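Local coordinates for protein hydrazine synthase subunit alpha (Candidatus Kuenenia stuttgartiensis, PDB 5C2V) that forms part of the hydrazine synthase complex and condenses hydroxylamine, made in the gamma subunit, with ammonia to yield hydrazine, using c-type haem, at residues 522-527 with 547-552; 263-268 with 397-402; 48-53 with 181-186. All coordinates share one frame; numbering follows the deposited sequence.

Contact 1. Residues 522-527 with 547-552; sequences LSDVPY and YLRPYH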
loop_
_atom_site.group_PDB
_atom_site.type_symbol
_atom_site.label_atom_id
_atom_site.label_comp_id
_atom_site.label_asym_id
_atom_site.label_seq_id
_atom_site.Cartn_x
_atom_site.Cartn_y
_atom_site.Cartn_z
ATOM N N LEU D 522 27.833 -21.870 5.811
ATOM C CA LEU D 522 28.555 -20.909 6.636
ATOM C C LEU D 522 27.711 -20.418 7.807
ATOM O O LEU D 522 26.483 -20.388 7.733
ATOM C CB LEU D 522 29.006 -19.715 5.792
ATOM C CG LEU D 522 30.034 -19.953 4.688
ATOM C CD1 LEU D 522 29.966 -18.839 3.656
ATOM C CD2 LEU D 522 31.429 -20.041 5.279
ATOM N N SER D 523 28.381 -20.036 8.889
ATOM C CA SER D 523 27.698 -19.512 10.065
ATOM C C SER D 523 28.279 -18.153 10.442
ATOM O O SER D 523 29.353 -17.780 9.967
ATOM C CB SER D 523 27.810 -20.489 11.237
ATOM O OG SER D 523 29.147 -20.598 11.690
ATOM N N ASP D 524 27.553 -17.419 11.282
ATOM C CA ASP D 524 27.919 -16.058 11.678
ATOM C C ASP D 524 27.995 -15.113 10.479
ATOM O O ASP D 524 28.712 -14.113 10.512
ATOM C CB ASP D 524 29.250 -16.048 12.436
ATOM C CG ASP D 524 29.141 -16.658 13.821
ATOM O OD1 ASP D 524 28.048 -16.587 14.421
ATOM O OD2 ASP D 524 30.152 -17.199 14.314
ATOM N N VAL D 525 27.255 -15.435 9.423
ATOM C CA VAL D 525 27.176 -14.576 8.245
ATOM C C VAL D 525 25.722 -14.423 7.799
ATOM O O VAL D 525 24.935 -15.366 7.899
ATOM C CB VAL D 525 28.023 -15.127 7.073
ATOM C CG1 VAL D 525 29.504 -15.120 7.432
ATOM C CG2 VAL D 525 27.570 -16.525 6.689
ATOM N N PRO D 526 25.353 -13.224 7.321
ATOM C CA PRO D 526 23.979 -12.986 6.861
ATOM C C PRO D 526 23.671 -13.712 5.553
ATOM O O PRO D 526 24.503 -13.716 4.645
ATOM C CB PRO D 526 23.935 -11.468 6.671
ATOM C CG PRO D 526 25.348 -11.091 6.377
ATOM C CD PRO D 526 26.193 -12.018 7.204
ATOM N N TYR D 527 22.488 -14.313 5.458
ATOM C CA TYR D 527 22.114 -15.067 4.266
ATOM C C TYR D 527 20.601 -15.202 4.110
ATOM O O TYR D 527 19.847 -14.971 5.054
ATOM C CB TYR D 527 22.752 -16.460 4.292
ATOM C CG TYR D 527 22.039 -17.454 5.186
ATOM C CD1 TYR D 527 22.287 -17.490 6.550
ATOM C CD2 TYR D 527 21.124 -18.361 4.662
ATOM C CE1 TYR D 527 21.636 -18.393 7.373
ATOM C CE2 TYR D 527 20.470 -19.267 5.475
ATOM C CZ TYR D 527 20.732 -19.280 6.830
ATOM O OH TYR D 527 20.085 -20.182 7.644
ATOM N N TYR D 547 20.761 -15.846 10.092
ATOM C CA TYR D 547 22.112 -16.149 10.537
ATOM C C TYR D 547 22.132 -17.362 11.457
ATOM O O TYR D 547 21.242 -17.542 12.288
ATOM C CB TYR D 547 22.724 -14.937 11.243
ATOM C CG TYR D 547 21.811 -14.310 12.273
ATOM C CD1 TYR D 547 20.899 -13.326 11.913
ATOM C CD2 TYR D 547 21.857 -14.706 13.601
ATOM C CE1 TYR D 547 20.060 -12.753 12.848
ATOM C CE2 TYR D 547 21.022 -14.138 14.545
ATOM C CZ TYR D 547 20.127 -13.163 14.162
ATOM O OH TYR D 547 19.294 -12.593 15.098
ATOM N N LEU D 548 23.153 -18.194 11.298
ATOM C CA LEU D 548 23.322 -19.366 12.144
ATOM C C LEU D 548 24.537 -19.204 13.043
ATOM O O LEU D 548 25.593 -18.762 12.594
ATOM C CB LEU D 548 23.466 -20.632 11.294
ATOM C CG LEU D 548 22.276 -21.059 10.433
ATOM C CD1 LEU D 548 22.677 -22.196 9.503
ATOM C CD2 LEU D 548 21.098 -21.467 11.304
ATOM N N ARG D 549 24.385 -19.545 14.316
ATOM C CA ARG D 549 25.534 -19.627 15.205
ATOM C C ARG D 549 26.296 -20.906 14.869
ATOM O O ARG D 549 25.727 -21.817 14.266
ATOM C CB ARG D 549 25.099 -19.604 16.675
ATOM C CG ARG D 549 24.389 -18.325 17.111
ATOM C CD ARG D 549 25.056 -17.071 16.551
ATOM N NE ARG D 549 26.486 -17.005 16.846
ATOM C CZ ARG D 549 27.003 -16.470 17.948
ATOM N NH1 ARG D 549 26.209 -15.951 18.874
ATOM N NH2 ARG D 549 28.316 -16.456 18.123
ATOM N N PRO D 550 27.591 -20.971 15.225
ATOM C CA PRO D 550 28.394 -22.170 14.957
ATOM C C PRO D 550 27.752 -23.455 15.480
ATOM O O PRO D 550 27.227 -23.463 16.594
ATOM C CB PRO D 550 29.702 -21.879 15.694
ATOM C CG PRO D 550 29.815 -20.399 15.658
ATOM C CD PRO D 550 28.409 -19.878 15.783
ATOM N N TYR D 551 27.763 -24.502 14.652
ATOM C CA TYR D 551 27.259 -25.834 15.007
ATOM C C TYR D 551 25.737 -25.867 15.191
ATOM O O TYR D 551 25.131 -26.937 15.249
ATOM C CB TYR D 551 27.957 -26.352 16.274
ATOM C CG TYR D 551 27.416 -27.666 16.785
ATOM C CD1 TYR D 551 27.697 -28.857 16.130
ATOM C CD2 TYR D 551 26.616 -27.714 17.920
ATOM C CE1 TYR D 551 27.200 -30.061 16.593
ATOM C CE2 TYR D 551 26.115 -28.912 18.390
ATOM C CZ TYR D 551 26.410 -30.083 17.723
ATOM O OH TYR D 551 25.914 -31.279 18.190
ATOM N N HIS D 552 25.117 -24.696 15.255
ATOM C CA HIS D 552 23.671 -24.610 15.381
ATOM C C HIS D 552 22.983 -25.047 14.101
ATOM O O HIS D 552 23.601 -25.121 13.039
ATOM C CB HIS D 552 23.237 -23.189 15.741
ATOM C CG HIS D 552 23.370 -22.869 17.196
ATOM N ND1 HIS D 552 24.579 -22.895 17.856
ATOM C CD2 HIS D 552 22.443 -22.523 18.120
ATOM C CE1 HIS D 552 24.393 -22.574 19.124
ATOM N NE2 HIS D 552 23.105 -22.344 19.310
HETATM O O HOH W 1 24.685 -17.889 9.280
#

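Contact 2. Residues 263-268 with 397-402; sequences NWDGAY and INTFTA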
loop_
_atom_site.group_PDB
_atom_site.type_symbol
_atom_site.label_atom_id
_atom_site.label_comp_id
_atom_site.label_asym_id
_atom_site.label_seq_id
_atom_site.Cartn_x
_atom_site.Cartn_y
_atom_site.Cartn_z
ATOM N N ASN D 263 17.124 -15.475 21.106
ATOM C CA ASN D 263 17.847 -15.999 22.256
ATOM C C ASN D 263 19.108 -15.177 22.488
ATOM O O ASN D 263 19.645 -14.581 21.554
ATOM C CB ASN D 263 18.191 -17.476 22.059
ATOM C CG ASN D 263 16.971 -18.373 22.131
ATOM O OD1 ASN D 263 16.761 -19.227 21.269
ATOM N ND2 ASN D 263 16.157 -18.184 23.165
ATOM N N TRP D 264 19.581 -15.144 23.730
ATOM C CA TRP D 264 20.687 -14.263 24.093
ATOM C C TRP D 264 21.998 -14.654 23.409
ATOM O O TRP D 264 22.953 -13.876 23.402
ATOM C CB TRP D 264 20.867 -14.236 25.615
ATOM C CG TRP D 264 21.295 -15.535 26.221
ATOM C CD1 TRP D 264 20.530 -16.652 26.391
ATOM C CD2 TRP D 264 22.582 -15.842 26.769
ATOM N NE1 TRP D 264 21.267 -17.641 26.997
ATOM C CE2 TRP D 264 22.529 -17.168 27.239
ATOM C CE3 TRP D 264 23.776 -15.126 26.899
ATOM C CZ2 TRP D 264 23.625 -17.794 27.832
ATOM C CZ3 TRP D 264 24.862 -15.749 27.487
ATOM C CH2 TRP D 264 24.779 -17.069 27.945
ATOM N N ASP D 265 22.048 -15.857 22.845
ATOM C CA ASP D 265 23.178 -16.257 22.012
ATOM C C ASP D 265 22.872 -16.069 20.525
ATOM O O ASP D 265 23.734 -16.290 19.675
ATOM C CB ASP D 265 23.566 -17.711 22.289
ATOM C CG ASP D 265 22.421 -18.674 22.053
ATOM O OD1 ASP D 265 21.256 -18.268 22.235
ATOM O OD2 ASP D 265 22.686 -19.838 21.686
ATOM N N GLY D 266 21.645 -15.656 20.217
ATOM C CA GLY D 266 21.229 -15.450 18.841
ATOM C C GLY D 266 20.971 -16.746 18.093
ATOM O O GLY D 266 21.225 -16.844 16.891
ATOM N N ALA D 267 20.466 -17.744 18.810
ATOM C CA ALA D 267 20.209 -19.059 18.234
ATOM C C ALA D 267 18.899 -19.128 17.452
ATOM O O ALA D 267 18.802 -19.845 16.457
ATOM C CB ALA D 267 20.215 -20.115 19.330
ATOM N N TYR D 268 17.890 -18.387 17.902
ATOM C CA TYR D 268 16.549 -18.523 17.338
ATOM C C TYR D 268 15.798 -17.193 17.204
ATOM O O TYR D 268 14.844 -16.944 17.941
ATOM C CB TYR D 268 15.740 -19.497 18.202
ATOM C CG TYR D 268 14.465 -20.019 17.578
ATOM C CD1 TYR D 268 14.500 -20.964 16.559
ATOM C CD2 TYR D 268 13.223 -19.596 18.035
ATOM C CE1 TYR D 268 13.334 -21.452 15.996
ATOM C CE2 TYR D 268 12.053 -20.080 17.479
ATOM C CZ TYR D 268 12.114 -21.007 16.461
ATOM O OH TYR D 268 10.951 -21.490 15.906
ATOM N N ILE D 397 18.405 -19.211 29.273
ATOM C CA ILE D 397 18.312 -20.346 28.364
ATOM C C ILE D 397 19.690 -20.930 28.065
ATOM O O ILE D 397 20.671 -20.197 27.946
ATOM C CB ILE D 397 17.622 -19.939 27.043
ATOM C CG1 ILE D 397 16.352 -19.134 27.331
ATOM C CG2 ILE D 397 17.299 -21.163 26.197
ATOM C CD1 ILE D 397 15.325 -19.881 28.156
ATOM N N ASN D 398 19.755 -22.253 27.953
ATOM C CA ASN D 398 21.004 -22.946 27.660
ATOM C C ASN D 398 21.562 -22.602 26.282
ATOM O O ASN D 398 20.852 -22.682 25.279
ATOM C CB ASN D 398 20.806 -24.459 27.770
ATOM C CG ASN D 398 20.479 -24.903 29.182
ATOM O OD1 ASN D 398 21.373 -25.169 29.984
ATOM N ND2 ASN D 398 19.190 -24.989 29.492
ATOM N N THR D 399 22.835 -22.223 26.240
ATOM C CA THR D 399 23.497 -21.898 24.983
ATOM C C THR D 399 24.395 -23.036 24.506
ATOM O O THR D 399 25.176 -23.596 25.273
ATOM C CB THR D 399 24.338 -20.613 25.099
ATOM O OG1 THR D 399 25.193 -20.498 23.954
ATOM C CG2 THR D 399 25.192 -20.641 26.358
ATOM N N PHE D 400 24.255 -23.387 23.233
ATOM C CA PHE D 400 25.073 -24.432 22.630
ATOM C C PHE D 400 26.270 -23.876 21.859
ATOM O O PHE D 400 26.965 -24.615 21.164
ATOM C CB PHE D 400 24.207 -25.324 21.743
ATOM C CG PHE D 400 23.346 -26.276 22.523
ATOM C CD1 PHE D 400 22.122 -25.872 23.034
ATOM C CD2 PHE D 400 23.780 -27.566 22.778
ATOM C CE1 PHE D 400 21.338 -26.746 23.766
ATOM C CE2 PHE D 400 23.001 -28.444 23.509
ATOM C CZ PHE D 400 21.780 -28.034 24.003
ATOM N N THR D 401 26.488 -22.567 21.953
ATOM C CA THR D 401 27.681 -21.965 21.364
ATOM C C THR D 401 28.506 -21.184 22.388
ATOM O O THR D 401 27.968 -20.480 23.244
ATOM C CB THR D 401 27.329 -21.027 20.188
ATOM O OG1 THR D 401 28.517 -20.366 19.731
ATOM C CG2 THR D 401 26.304 -19.982 20.609
ATOM N N ALA D 402 29.824 -21.329 22.287
ATOM C CA ALA D 402 30.776 -20.615 23.130
ATOM C C ALA D 402 31.189 -19.299 22.472
ATOM O O ALA D 402 32.137 -18.645 22.909
ATOM C CB ALA D 402 31.990 -21.479 23.428
#

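Contact 3. Residues 48-53 with 181-186; sequences NYPHYI and NPYAYN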
loop_
_atom_site.group_PDB
_atom_site.type_symbol
_atom_site.label_atom_id
_atom_site.label_comp_id
_atom_site.label_asym_id
_atom_site.label_seq_id
_atom_site.Cartn_x
_atom_site.Cartn_y
_atom_site.Cartn_z
ATOM N N ASN D 48 18.388 10.410 13.749
ATOM C CA ASN D 48 19.377 9.447 13.268
ATOM C C ASN D 48 19.290 8.078 13.951
ATOM O O ASN D 48 20.150 7.223 13.741
ATOM C CB ASN D 48 20.786 10.022 13.421
ATOM C CG ASN D 48 21.125 11.024 12.332
ATOM O OD1 ASN D 48 21.564 12.140 12.609
ATOM N ND2 ASN D 48 20.915 10.629 11.079
ATOM N N TYR D 49 18.259 7.894 14.775
ATOM C CA TYR D 49 18.013 6.646 15.507
ATOM C C TYR D 49 18.079 5.433 14.577
ATOM O O TYR D 49 17.633 5.516 13.434
ATOM C CB TYR D 49 16.634 6.717 16.176
ATOM C CG TYR D 49 16.533 6.117 17.560
ATOM C CD1 TYR D 49 16.722 6.900 18.691
ATOM C CD2 TYR D 49 16.210 4.778 17.739
ATOM C CE1 TYR D 49 16.618 6.362 19.959
ATOM C CE2 TYR D 49 16.105 4.230 19.003
ATOM C CZ TYR D 49 16.308 5.028 20.110
ATOM O OH TYR D 49 16.204 4.488 21.371
ATOM N N PRO D 50 18.630 4.298 15.047
ATOM C CA PRO D 50 19.241 3.936 16.331
ATOM C C PRO D 50 20.589 4.584 16.601
ATOM O O PRO D 50 21.050 4.545 17.743
ATOM C CB PRO D 50 19.402 2.422 16.221
ATOM C CG PRO D 50 19.615 2.196 14.789
ATOM C CD PRO D 50 18.717 3.180 14.090
ATOM N N HIS D 51 21.215 5.181 15.591
ATOM C CA HIS D 51 22.565 5.659 15.806
ATOM C C HIS D 51 22.373 7.014 16.440
ATOM O O HIS D 51 22.103 8.016 15.779
ATOM C CB HIS D 51 23.334 5.741 14.484
ATOM C CG HIS D 51 24.700 6.342 14.597
ATOM N ND1 HIS D 51 25.779 5.651 15.106
ATOM C CD2 HIS D 51 25.171 7.559 14.236
ATOM C CE1 HIS D 51 26.851 6.422 15.068
ATOM N NE2 HIS D 51 26.510 7.585 14.545
ATOM N N TYR D 52 22.542 7.008 17.755
ATOM C CA TYR D 52 22.121 8.108 18.596
ATOM C C TYR D 52 23.193 8.369 19.634
ATOM O O TYR D 52 23.425 7.550 20.523
ATOM C CB TYR D 52 20.770 7.764 19.235
ATOM C CG TYR D 52 20.230 8.746 20.247
ATOM C CD1 TYR D 52 19.664 9.949 19.846
ATOM C CD2 TYR D 52 20.235 8.446 21.603
ATOM C CE1 TYR D 52 19.150 10.840 20.770
ATOM C CE2 TYR D 52 19.722 9.329 22.534
ATOM C CZ TYR D 52 19.182 10.524 22.113
ATOM O OH TYR D 52 18.671 11.406 23.038
ATOM N N ILE D 53 23.837 9.522 19.526
ATOM C CA ILE D 53 24.888 9.898 20.453
ATOM C C ILE D 53 24.624 11.331 20.869
ATOM O O ILE D 53 25.201 12.263 20.313
ATOM C CB ILE D 53 26.296 9.768 19.835
ATOM C CG1 ILE D 53 26.456 8.421 19.124
ATOM C CG2 ILE D 53 27.366 9.933 20.905
ATOM C CD1 ILE D 53 27.818 8.215 18.501
ATOM N N ASN D 181 23.455 4.584 5.233
ATOM C CA ASN D 181 23.791 5.355 6.424
ATOM C C ASN D 181 25.154 4.906 6.928
ATOM O O ASN D 181 25.516 3.741 6.770
ATOM C CB ASN D 181 22.730 5.180 7.512
ATOM C CG ASN D 181 21.384 5.750 7.113
ATOM O OD1 ASN D 181 20.370 5.052 7.138
ATOM N ND2 ASN D 181 21.367 7.025 6.746
ATOM N N PRO D 182 25.925 5.819 7.537
ATOM C CA PRO D 182 27.265 5.382 7.942
ATOM C C PRO D 182 27.277 4.653 9.285
ATOM O O PRO D 182 28.109 4.955 10.141
ATOM C CB PRO D 182 28.031 6.700 8.038
ATOM C CG PRO D 182 26.986 7.684 8.474
ATOM C CD PRO D 182 25.699 7.250 7.809
ATOM N N TYR D 183 26.358 3.709 9.460
ATOM C CA TYR D 183 26.374 2.807 10.604
ATOM C C TYR D 183 25.610 1.522 10.292
ATOM O O TYR D 183 24.613 1.557 9.574
ATOM C CB TYR D 183 25.774 3.493 11.835
ATOM C CG TYR D 183 24.441 4.165 11.578
ATOM C CD1 TYR D 183 23.247 3.479 11.762
ATOM C CD2 TYR D 183 24.377 5.489 11.157
ATOM C CE1 TYR D 183 22.028 4.091 11.530
ATOM C CE2 TYR D 183 23.163 6.109 10.924
ATOM C CZ TYR D 183 21.992 5.405 11.111
ATOM O OH TYR D 183 20.780 6.017 10.879
ATOM N N ALA D 184 26.066 0.393 10.826
ATOM C CA ALA D 184 25.222 -0.797 10.872
ATOM C C ALA D 184 25.311 -1.450 12.247
ATOM O O ALA D 184 26.339 -2.023 12.607
ATOM C CB ALA D 184 25.622 -1.781 9.783
ATOM N N TYR D 185 24.221 -1.373 13.002
ATOM C CA TYR D 185 24.174 -1.932 14.349
ATOM C C TYR D 185 23.821 -3.414 14.401
ATOM O O TYR D 185 23.162 -3.945 13.506
ATOM C CB TYR D 185 23.202 -1.133 15.213
ATOM C CG TYR D 185 23.788 0.177 15.682
ATOM C CD1 TYR D 185 23.701 1.318 14.899
ATOM C CD2 TYR D 185 24.452 0.265 16.900
ATOM C CE1 TYR D 185 24.245 2.514 15.320
ATOM C CE2 TYR D 185 24.999 1.458 17.328
ATOM C CZ TYR D 185 24.893 2.580 16.536
ATOM O OH TYR D 185 25.435 3.771 16.958
ATOM N N ASN D 186 24.272 -4.067 15.465
ATOM C CA ASN D 186 23.894 -5.441 15.760
ATOM C C ASN D 186 23.898 -5.672 17.267
ATOM O O ASN D 186 24.228 -4.769 18.036
ATOM C CB ASN D 186 24.834 -6.416 15.059
ATOM C CG ASN D 186 24.382 -6.747 13.651
ATOM O OD1 ASN D 186 23.209 -7.039 13.418
ATOM N ND2 ASN D 186 25.314 -6.719 12.706
#

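Contact 1. Residues 522-527 with 547-552
Ser523 and Asp524 meet Leu548, Arg549 and Pro550 in a buried loop-to-loop contact of the haem-binding middle domain. Residues 522-527 link strand 517-522 to strand 527-532, while 547-552 lead into strand 553-556 through a type II beta turn running from Arg549 to His552. The backbones join directly once: Asp524 N donates to Leu548 O at 2.7 Å, with an N-H...O angle of 163°. A little farther along, a water replaces direct pairing, accepting from Leu548 N at 2.6 Å and donating to Val525 O at 2.9 Å, with a weak third bond to Leu522 O.

A salt bridge is the charged part of the contact. Arg549 CB points away from 522-527, and bends at chi2 and chi3 bring NE back toward the aspartate. Arg549 NE lies 2.9 Å from Asp524 OD1 and addresses its syn lone pair. This is a single-point bridge, since NE alone bonds that oxygen, with a bent N-H...O angle of 133°; the carboxylate and guanidinium planes stand 53° apart. Arg549 NH2 forms a salt bridge with Asp219 and NH1 bonds Asp265 O, so the guanidinium has three acidic or carbonyl partners, whereas Asp524 OD1 also has a weak bond with Tyr223. The other carboxylate oxygen, Asp524 OD2, rests 3.5 Å from Pro550 CG, the two side chains crossing at about a right angle. Ser523 turns its OG to Ser427, and its CB lies against Leu548 O.

At the other end of the contact the Tyr527 side chain is about 6 Å from a haem c. Tyr527 OH packs against the isobutyl group of Leu548, 3.7 Å from Leu548 CG, while Tyr527 CE1 lies 3.8 Å from Tyr547 N.

Contact 2. Residues 263-268 with 397-402
Trp264 and Ile397 meet at the edge of the indole: Trp264 NE1 donates to Ile397 O over 2.8 Å with an N-H...O angle of 165°. The carbonyl oxygen lies 4° out of the ring plane, at its edge, although the donor is tilted 22° from the carbonyl's own plane. The Thr399 and Trp264 side chains cross at about a right angle, and Thr399 CG2 touches Trp264 CZ2 at 3.6 Å. That methyl occupies the position between the backbone N and the carbonyl carbon, while the hydroxyl, anti to the N, donates within its own segment: Thr399 OG1 bonds Thr401 O at 2.9 Å, in the carbonyl plane and on a lone pair.

Asp265 slides past Thr399 in the opposite direction, and Asp265 OD2 packs 3.8 Å from Thr401 CG2. The same carboxylate oxygen has a weak hydrogen bond with His552 NE2. Arg189 makes a cation-pi contact with the Trp264 ring, and Phe400 meets Phe132 of the gamma subunit edge-to-face, so the 397-402 segment also faces the subunit interface.

Gly266 N bonds Asn263 O at 2.6 Å, closing the type I beta turn that presents Trp264 and Asp265 side by side. This turn belongs to the loop joining antiparallel strands 256-262 and 270-273, the third and the outermost, fourth strand of a four-stranded blade of the six-bladed beta-propeller.

Contact 3. Residues 48-53 with 181-186
Asn48, midway along the loop between strands 31-37 and 58-63, brings its backbone O to 3.2 Å from Tyr183 OH, and three residues on His51 enters an aromatic cluster with Tyr183 and Tyr185. The cluster ties two loops of the beta-propeller domain: the second, 181-186, leads into strand 186-191 of a different sheet.

Tyr49 turns away from the contact and bonds Asp230 through its hydroxyl. The peptide bond between Tyr49 and Pro50 is cis, and the proline ring after it packs loosely against Tyr183 and Tyr185, with Pro50 CD 4.3 Å from Tyr183 CE1 and Pro50 CG 4.2 Å from Tyr185 CD1.

His51 carries most of the contact. Its CB sits over the centre of the Tyr183 ring, 3.3 Å from the centroid and only 4° off the ring normal, which is the geometry of a CH-pi interaction. A chi1 of 175° sets CG anti to the backbone N, close to Tyr183 CD2 at the rim. The two ring planes are nearly parallel, 11° apart, but slid so far that they barely overlap, their centroids 4.7 Å from each other. Asn181 CB lies against the opposite face of Tyr183, offset toward the rim. Tyr185 meets the imidazole differently, rim to rim, its side chain crossing that of His51 at about a right angle. Its hydroxyl lies at the imidazole edge, near the ring plane, and His51 ND1 and Tyr185 OH share a hydrogen bond of 2.7 Å in which either could be the donor.

After His51 the chain leaves the cluster: Tyr52 leads its phenol away, and Tyr52 OH bonds Asp44 OD1.

Overall arrangement
Contacts 1 and 2 adjoin, their centres 12 Å apart: besides the Arg549-Asp265 hydrogen bond that spans them, His552 CE1 packs 3.5 Å from Thr401 CB. This junction joins the middle domain to a propeller loop and to strand 401-403. Contact 1 is nearer the pentacoordinated haem, whose iron is bound by Tyr564: the Tyr527 side chain is about 10 Å from that of Tyr564, against about 12 Å for Asn263, which instead lies about 3 Å from a magnesium ion. Contact 3 touches neither, its centre 23 Å from that of contact 1 and 25 Å from that of contact 2, and packs propeller loops away from the annotated sites.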